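Local coordinates for protein sortase (Actinomyces oris, PDB 2XWG) that probably helps assemble fimbriae as a class C sortase, a membrane-associated cysteine transpeptidase that covalently joins pilin subunits and binds calcium, at residues G169-V174 / T180-V185; P100-I105 / S136-G141; S81-P84 / Q88-A91. One frame throughout, in Å; residues are numbered along the deposited sequence.

Contact 1 (G169-V174 / T180-V185); sequences GDVFYV and TLKYEV
Phe172 and Tyr183 face each other as a hydrogen-bonded antiparallel pair in the beta hairpin of strands 171-176 and 179-191, part of the sortase beta-barrel. Tyr183 N gives its hydrogen to Phe172 O at 2.8 Å, and Phe172 N returns a bond to Tyr183 O. The Phe172 ring is set between the backbone N and the carbonyl carbon (chi1 59°), which swings it over to the partner strand. There Tyr183 CB lies over one face, 3.6 Å from Phe172 CE2, in a CH-pi contact. The two rings are nearly parallel, with planes 17° apart, but slid so far that they barely overlap; Val185 CG2 comes to the Phe172 edge, 4.0 Å from CE1. Val208 and Leu210 of strand 206-214 and Ile105 of strand 103-107 also pack against the Phe172 side chain, and Tyr183 OH bonds to Asp206.

The other face, more open, carries Val171, Tyr173, Lys182 and Glu184. Lys182, CG anti to the backbone N (chi1 -178°) and the chain extended beyond, runs alongside the Tyr173 ring in the same direction. Its methylenes keep beside the ring on the CD1-CE1 side, with Lys182 CG 3.6 Å from Tyr173 CE1, until Lys182 CE meets Val171 CG2 at 3.6 Å.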
loop_
_atom_site.group_PDB
_atom_site.type_symbol
_atom_site.label_atom_id
_atom_site.label_comp_id
_atom_site.label_asym_id
_atom_site.label_seq_id
_atom_site.Cartn_x
_atom_site.Cartn_y
_atom_site.Cartn_z
ATOM N N GLY A 169 -13.280 -11.819 3.539
ATOM C CA GLY A 169 -13.761 -11.667 4.902
ATOM C C GLY A 169 -12.661 -11.552 5.955
ATOM O O GLY A 169 -12.925 -11.210 7.124
ATOM N N ASP A 170 -11.429 -11.869 5.563
ATOM C CA ASP A 170 -10.292 -11.597 6.435
ATOM C C ASP A 170 -10.106 -10.081 6.572
ATOM O O ASP A 170 -10.457 -9.292 5.687
ATOM C CB ASP A 170 -9.007 -12.290 5.958
ATOM C CG ASP A 170 -8.875 -13.714 6.492
ATOM O OD1 ASP A 170 -9.483 -14.001 7.553
ATOM O OD2 ASP A 170 -8.173 -14.548 5.859
ATOM N N VAL A 171 -9.552 -9.687 7.703
ATOM C CA VAL A 171 -9.549 -8.299 8.093
ATOM C C VAL A 171 -8.121 -7.807 8.230
ATOM O O VAL A 171 -7.257 -8.572 8.642
ATOM C CB VAL A 171 -10.294 -8.186 9.416
ATOM C CG1 VAL A 171 -9.541 -7.346 10.392
ATOM C CG2 VAL A 171 -11.697 -7.662 9.172
ATOM N N PHE A 172 -7.866 -6.562 7.820
ATOM C CA PHE A 172 -6.637 -5.848 8.195
ATOM C C PHE A 172 -6.893 -4.401 8.573
ATOM O O PHE A 172 -7.947 -3.844 8.248
ATOM C CB PHE A 172 -5.529 -5.926 7.134
ATOM C CG PHE A 172 -5.902 -5.379 5.787
ATOM C CD1 PHE A 172 -6.448 -6.213 4.806
ATOM C CD2 PHE A 172 -5.642 -4.073 5.469
ATOM C CE1 PHE A 172 -6.759 -5.736 3.554
ATOM C CE2 PHE A 172 -5.953 -3.569 4.221
ATOM C CZ PHE A 172 -6.519 -4.406 3.256
ATOM N N TYR A 173 -5.919 -3.801 9.262
ATOM C CA TYR A 173 -6.058 -2.448 9.785
ATOM C C TYR A 173 -4.879 -1.619 9.382
ATOM O O TYR A 173 -3.754 -2.054 9.528
ATOM C CB TYR A 173 -6.074 -2.472 11.293
ATOM C CG TYR A 173 -7.160 -3.315 11.884
ATOM C CD1 TYR A 173 -8.396 -2.776 12.172
ATOM C CD2 TYR A 173 -6.943 -4.652 12.179
ATOM C CE1 TYR A 173 -9.400 -3.539 12.737
ATOM C CE2 TYR A 173 -7.934 -5.422 12.760
ATOM C CZ TYR A 173 -9.160 -4.855 13.037
ATOM O OH TYR A 173 -10.161 -5.619 13.601
ATOM N N VAL A 174 -5.130 -0.407 8.916
ATOM C CA VAL A 174 -4.065 0.509 8.552
ATOM C C VAL A 174 -4.126 1.759 9.454
ATOM O O VAL A 174 -5.028 2.579 9.297
ATOM C CB VAL A 174 -4.192 0.902 7.080
ATOM C CG1 VAL A 174 -3.073 1.855 6.674
ATOM C CG2 VAL A 174 -4.187 -0.349 6.208
ATOM N N THR A 180 -7.218 4.703 12.960
ATOM C CA THR A 180 -7.077 3.326 12.514
ATOM C C THR A 180 -8.187 2.943 11.546
ATOM O O THR A 180 -9.363 3.062 11.870
ATOM C CB THR A 180 -7.068 2.335 13.690
ATOM O OG1 THR A 180 -5.916 2.569 14.509
ATOM C CG2 THR A 180 -7.002 0.908 13.192
ATOM N N LEU A 181 -7.803 2.465 10.365
ATOM C CA LEU A 181 -8.741 2.145 9.311
ATOM C C LEU A 181 -8.923 0.630 9.203
ATOM O O LEU A 181 -7.953 -0.092 8.978
ATOM C CB LEU A 181 -8.196 2.662 7.989
ATOM C CG LEU A 181 -7.604 4.065 7.919
ATOM C CD1 LEU A 181 -7.289 4.365 6.472
ATOM C CD2 LEU A 181 -8.548 5.124 8.495
ATOM N N LYS A 182 -10.151 0.141 9.358
ATOM C CA LYS A 182 -10.403 -1.277 9.187
ATOM C C LYS A 182 -10.808 -1.571 7.758
ATOM O O LYS A 182 -11.750 -0.954 7.260
ATOM C CB LYS A 182 -11.514 -1.734 10.119
ATOM C CG LYS A 182 -11.814 -3.216 10.059
ATOM C CD LYS A 182 -12.927 -3.568 11.034
ATOM C CE LYS A 182 -13.124 -5.063 11.149
ATOM N NZ LYS A 182 -14.362 -5.415 11.939
ATOM N N TYR A 183 -10.102 -2.501 7.101
ATOM C CA TYR A 183 -10.505 -3.021 5.780
ATOM C C TYR A 183 -10.867 -4.506 5.835
ATOM O O TYR A 183 -10.299 -5.258 6.625
ATOM C CB TYR A 183 -9.405 -2.806 4.745
ATOM C CG TYR A 183 -9.138 -1.354 4.502
ATOM C CD1 TYR A 183 -8.309 -0.648 5.331
ATOM C CD2 TYR A 183 -9.724 -0.691 3.452
ATOM C CE1 TYR A 183 -8.074 0.682 5.128
ATOM C CE2 TYR A 183 -9.489 0.629 3.230
ATOM C CZ TYR A 183 -8.666 1.322 4.078
ATOM O OH TYR A 183 -8.424 2.665 3.877
ATOM N N GLU A 184 -11.817 -4.927 5.005
ATOM C CA GLU A 184 -12.178 -6.335 4.919
ATOM C C GLU A 184 -11.836 -6.836 3.512
ATOM O O GLU A 184 -12.128 -6.161 2.525
ATOM C CB GLU A 184 -13.664 -6.527 5.239
ATOM C CG GLU A 184 -14.157 -7.972 5.106
ATOM C CD GLU A 184 -15.669 -8.128 5.339
ATOM O OE1 GLU A 184 -16.458 -7.355 4.734
ATOM O OE2 GLU A 184 -16.066 -9.028 6.125
ATOM N N VAL A 185 -11.191 -7.998 3.417
ATOM C CA VAL A 185 -10.747 -8.527 2.125
ATOM C C VAL A 185 -11.934 -8.979 1.281
ATOM O O VAL A 185 -12.744 -9.796 1.718
ATOM C CB VAL A 185 -9.801 -9.717 2.310
ATOM C CG1 VAL A 185 -9.453 -10.344 0.969
ATOM C CG2 VAL A 185 -8.559 -9.291 3.052
#

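Contact 2 (P100-I105 / S136-G141); sequences PVMARI and SLPVGG
Met102 lays its thioether against CG and CD of the Pro138 ring, the two side chains meeting at about a right angle. The sulfur does most of the touching: Met102 SD stands 3.6 Å from Pro138 CD and 3.8 Å from Pro138 CG, with Met102 CG 4.0 Å from the same ring carbon. An extended chain brings it there, CG anti to the backbone N and SD anti to CA (chi2 179°). The final bend at chi3 then carries the methyl off, so that Met102 CE ends 5.1 Å from Pro138 CD. Ala103 adds a second, lighter touch, its CB 4.1 Å from Pro138 CG, so a single proline ring meets two consecutive residues.

Both partners have distinctive backbones. Met102 and Ala103 together face Ile116 of strand 112-118 in a classic beta bulge, which helps explain how neighbours in sequence can both turn to one proline. Pro138 is the centre of an inverse gamma turn closed by Val139 N on Leu137 O at 2.8 Å, and the loop thus bends sharply where its ring projects.

Met96 and Val174 also pack on Pro138, while Pro138 O is bonded by Ser176 OG. Asp97, a calcium ligand, has its side chain about 8 Å from that of Met102.

Between these segments the contact is wholly apolar: thioether, methyl and pyrrolidine meet by dispersion and by exclusion of water, a chemistry that demands close fit but little directionality.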
loop_
_atom_site.group_PDB
_atom_site.type_symbol
_atom_site.label_atom_id
_atom_site.label_comp_id
_atom_site.label_asym_id
_atom_site.label_seq_id
_atom_site.Cartn_x
_atom_site.Cartn_y
_atom_site.Cartn_z
ATOM N N PRO A 100 9.197 9.045 10.455
ATOM C CA PRO A 100 9.853 8.429 9.293
ATOM C C PRO A 100 9.001 7.283 8.745
ATOM O O PRO A 100 9.141 6.885 7.597
ATOM C CB PRO A 100 11.180 7.925 9.864
ATOM C CG PRO A 100 11.369 8.729 11.158
ATOM C CD PRO A 100 9.971 8.881 11.695
ATOM N N VAL A 101 8.100 6.774 9.577
ATOM C CA VAL A 101 7.123 5.776 9.161
ATOM C C VAL A 101 5.857 6.458 8.657
ATOM O O VAL A 101 5.264 7.242 9.369
ATOM C CB VAL A 101 6.767 4.889 10.334
ATOM C CG1 VAL A 101 5.611 3.998 9.989
ATOM C CG2 VAL A 101 7.979 4.070 10.745
ATOM N N MET A 102 5.439 6.178 7.427
ATOM C CA MET A 102 4.225 6.789 6.904
ATOM C C MET A 102 2.968 6.251 7.614
ATOM O O MET A 102 2.057 7.011 7.976
ATOM C CB MET A 102 4.155 6.604 5.389
ATOM C CG MET A 102 2.755 6.576 4.814
ATOM S SD MET A 102 2.687 6.385 3.014
ATOM C CE MET A 102 4.170 7.192 2.476
ATOM N N ALA A 103 2.932 4.943 7.850
ATOM C CA ALA A 103 1.771 4.298 8.472
ATOM C C ALA A 103 2.148 2.891 8.940
ATOM O O ALA A 103 3.281 2.436 8.739
ATOM C CB ALA A 103 0.608 4.231 7.496
ATOM N N ARG A 104 1.197 2.203 9.558
ATOM C CA ARG A 104 1.434 0.845 10.041
ATOM C C ARG A 104 0.315 -0.077 9.624
ATOM O O ARG A 104 -0.848 0.334 9.631
ATOM C CB ARG A 104 1.482 0.825 11.555
ATOM C CG ARG A 104 2.691 1.434 12.102
ATOM C CD ARG A 104 3.089 0.691 13.329
ATOM N NE ARG A 104 4.533 0.524 13.321
ATOM C CZ ARG A 104 5.177 -0.625 13.113
ATOM N NH1 ARG A 104 4.510 -1.779 12.918
ATOM N NH2 ARG A 104 6.511 -0.614 13.127
ATOM N N ILE A 105 0.640 -1.337 9.323
ATOM C CA ILE A 105 -0.389 -2.298 8.956
ATOM C C ILE A 105 -0.294 -3.526 9.803
ATOM O O ILE A 105 0.796 -4.002 10.077
ATOM C CB ILE A 105 -0.263 -2.737 7.501
ATOM C CG1 ILE A 105 -1.369 -3.746 7.159
ATOM C CG2 ILE A 105 1.108 -3.344 7.235
ATOM C CD1 ILE A 105 -1.517 -3.921 5.694
ATOM N N SER A 136 -3.152 6.227 -3.959
ATOM C CA SER A 136 -3.613 7.058 -2.864
ATOM C C SER A 136 -2.807 6.792 -1.597
ATOM O O SER A 136 -2.490 5.650 -1.280
ATOM C CB SER A 136 -5.092 6.773 -2.588
ATOM O OG SER A 136 -5.861 6.778 -3.782
ATOM N N LEU A 137 -2.483 7.849 -0.867
ATOM C CA LEU A 137 -1.867 7.710 0.446
ATOM C C LEU A 137 -2.796 6.921 1.358
ATOM O O LEU A 137 -4.010 7.020 1.229
ATOM C CB LEU A 137 -1.598 9.102 1.030
ATOM C CG LEU A 137 -0.679 9.987 0.186
ATOM C CD1 LEU A 137 -0.521 11.354 0.810
ATOM C CD2 LEU A 137 0.674 9.329 -0.018
ATOM N N PRO A 138 -2.241 6.136 2.294
ATOM C CA PRO A 138 -3.099 5.299 3.148
ATOM C C PRO A 138 -3.774 6.062 4.297
ATOM O O PRO A 138 -3.449 5.826 5.473
ATOM C CB PRO A 138 -2.118 4.276 3.724
ATOM C CG PRO A 138 -0.807 4.980 3.745
ATOM C CD PRO A 138 -0.806 5.921 2.564
ATOM N N VAL A 139 -4.700 6.958 3.963
ATOM C CA VAL A 139 -5.475 7.684 4.967
ATOM C C VAL A 139 -6.953 7.430 4.713
ATOM O O VAL A 139 -7.821 8.097 5.285
ATOM C CB VAL A 139 -5.204 9.209 4.931
ATOM C CG1 VAL A 139 -3.884 9.568 5.629
ATOM C CG2 VAL A 139 -5.222 9.713 3.491
ATOM N N GLY A 140 -7.245 6.453 3.864
ATOM C CA GLY A 140 -8.625 6.097 3.609
ATOM C C GLY A 140 -9.437 7.242 3.019
ATOM O O GLY A 140 -8.889 8.254 2.579
ATOM N N GLY A 141 -10.755 7.087 3.000
ATOM C CA GLY A 141 -11.601 8.121 2.450
ATOM C C GLY A 141 -12.088 7.707 1.083
ATOM O O GLY A 141 -11.698 6.653 0.589
#

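Contact 3 (S81-P84 / Q88-A91); sequences SQRP and QYQA
Thr86 OG1 accepts a hydrogen bond from Tyr89 N and a weak one from Gln88 NE2, holding the first turn of helix 87-93 while the Tyr89 ring reaches back to Pro84. With CG anti to the backbone N (chi1 -171°), that ring is carried toward the 81-84 loop and receives the proline on one face. Pro84 CD sits 3.8 Å from the Tyr89 ring centroid, only 14° off the ring normal, a clear CH-pi contact; Pro84 CG follows nearer the rim, 4.0 Å from Tyr89 CD1. Pro84 O approaches the same ring at Tyr89 CD2, 3.7 Å away.

Arg83 makes a looser approach. Arg83 NE lies near the ring plane at the edge, 4.4 Å from Tyr89 CE2, which is not a cation-pi arrangement. Arg83 NH2 stays 3.9 Å from Gln90 OE1, too far for a hydrogen bond, with the guanidinium and amide planes steeply inclined. Were Tyr89 an alanine, Pro84 would probably lose the ring face it rests on and a gap would open beside the loop.

Beyond the two segments, Tyr89 meets Phe133 edge-to-face and also touches the ring of Tyr92. The contact thus folds the end of the loop from helix 55-68 back onto helix 87-93, just ahead of the calcium ligands His94 and Asp97 and the first strand, 103-107.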
loop_
_atom_site.group_PDB
_atom_site.type_symbol
_atom_site.label_atom_id
_atom_site.label_comp_id
_atom_site.label_asym_id
_atom_site.label_seq_id
_atom_site.Cartn_x
_atom_site.Cartn_y
_atom_site.Cartn_z
ATOM N N SER A 81 13.995 -0.558 -9.352
ATOM C CA SER A 81 14.511 -0.861 -8.022
ATOM C C SER A 81 15.001 0.392 -7.295
ATOM O O SER A 81 15.237 0.355 -6.091
ATOM C CB SER A 81 15.638 -1.894 -8.094
ATOM O OG SER A 81 16.849 -1.288 -8.507
ATOM N N GLN A 82 15.150 1.495 -8.027
ATOM C CA GLN A 82 15.714 2.723 -7.469
ATOM C C GLN A 82 14.632 3.746 -7.173
ATOM O O GLN A 82 13.559 3.708 -7.764
ATOM C CB GLN A 82 16.722 3.335 -8.450
ATOM C CG GLN A 82 17.941 2.456 -8.773
ATOM C CD GLN A 82 19.108 2.653 -7.796
ATOM O OE1 GLN A 82 18.945 2.517 -6.575
ATOM N NE2 GLN A 82 20.290 2.984 -8.334
ATOM N N ARG A 83 14.914 4.665 -6.258
ATOM C CA ARG A 83 14.011 5.793 -6.021
ATOM C C ARG A 83 13.907 6.638 -7.297
ATOM O O ARG A 83 14.932 6.959 -7.907
ATOM C CB ARG A 83 14.537 6.674 -4.873
ATOM C CG ARG A 83 14.532 6.023 -3.489
ATOM C CD ARG A 83 15.256 6.883 -2.415
ATOM N NE ARG A 83 14.789 8.269 -2.399
ATOM C CZ ARG A 83 15.514 9.305 -2.811
ATOM N NH1 ARG A 83 16.762 9.110 -3.243
ATOM N NH2 ARG A 83 15.004 10.536 -2.773
ATOM N N PRO A 84 12.684 7.014 -7.714
ATOM C CA PRO A 84 12.661 7.957 -8.842
ATOM C C PRO A 84 13.220 9.346 -8.442
ATOM O O PRO A 84 13.468 9.667 -7.259
ATOM C CB PRO A 84 11.172 8.053 -9.215
ATOM C CG PRO A 84 10.462 7.004 -8.387
ATOM C CD PRO A 84 11.339 6.713 -7.202
ATOM N N GLN A 88 7.488 15.731 -8.815
ATOM C CA GLN A 88 6.279 15.141 -8.245
ATOM C C GLN A 88 6.614 14.189 -7.105
ATOM O O GLN A 88 5.954 14.204 -6.058
ATOM C CB GLN A 88 5.459 14.414 -9.308
ATOM C CG GLN A 88 5.086 15.276 -10.509
ATOM C CD GLN A 88 6.261 15.505 -11.462
ATOM O OE1 GLN A 88 6.277 16.474 -12.231
ATOM N NE2 GLN A 88 7.246 14.605 -11.419
ATOM N N TYR A 89 7.643 13.370 -7.308
ATOM C CA TYR A 89 8.073 12.433 -6.285
ATOM C C TYR A 89 8.565 13.161 -5.049
ATOM O O TYR A 89 8.347 12.703 -3.930
ATOM C CB TYR A 89 9.181 11.510 -6.792
ATOM C CG TYR A 89 9.496 10.393 -5.819
ATOM C CD1 TYR A 89 8.625 9.318 -5.664
ATOM C CD2 TYR A 89 10.642 10.420 -5.041
ATOM C CE1 TYR A 89 8.898 8.289 -4.768
ATOM C CE2 TYR A 89 10.926 9.397 -4.142
ATOM C CZ TYR A 89 10.048 8.328 -4.015
ATOM O OH TYR A 89 10.324 7.298 -3.130
ATOM N N GLN A 90 9.244 14.285 -5.242
ATOM C CA GLN A 90 9.695 15.051 -4.102
ATOM C C GLN A 90 8.487 15.652 -3.427
ATOM O O GLN A 90 8.447 15.765 -2.212
ATOM C CB GLN A 90 10.668 16.147 -4.516
ATOM C CG GLN A 90 12.036 15.649 -4.912
ATOM C CD GLN A 90 12.670 14.761 -3.853
ATOM O OE1 GLN A 90 13.188 13.682 -4.161
ATOM N NE2 GLN A 90 12.645 15.215 -2.603
ATOM N N ALA A 91 7.488 16.045 -4.202
ATOM C CA ALA A 91 6.308 16.630 -3.578
ATOM C C ALA A 91 5.650 15.573 -2.700
ATOM O O ALA A 91 5.110 15.867 -1.632
ATOM C CB ALA A 91 5.331 17.145 -4.627
#

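In the fold
Along the chain the contacts come in series: contact 3, then contact 2, then contact 1. Contacts 1 and 2 adjoin, their centres about 13 Å apart; strands 171-176 and 103-107 are neighbours in one sheet, Leu181 CD1 also reaches Gly140 N of the loop at 3.3 Å, and Asp206 bonds both Tyr183 OH and Gly141 N. Contact 3 lies across the chain's centre from contact 1, about 28 Å between centres, and comes within about 8 Å of contact 2 at the nearest atoms. The hairpin is part of the sortase barrel and contact 2 joins its strand 103-107 to a buried loop, whereas 81-84 and helix 87-93 belong to the N-terminal part, which supplies most of the protein ligands of two calcium ions.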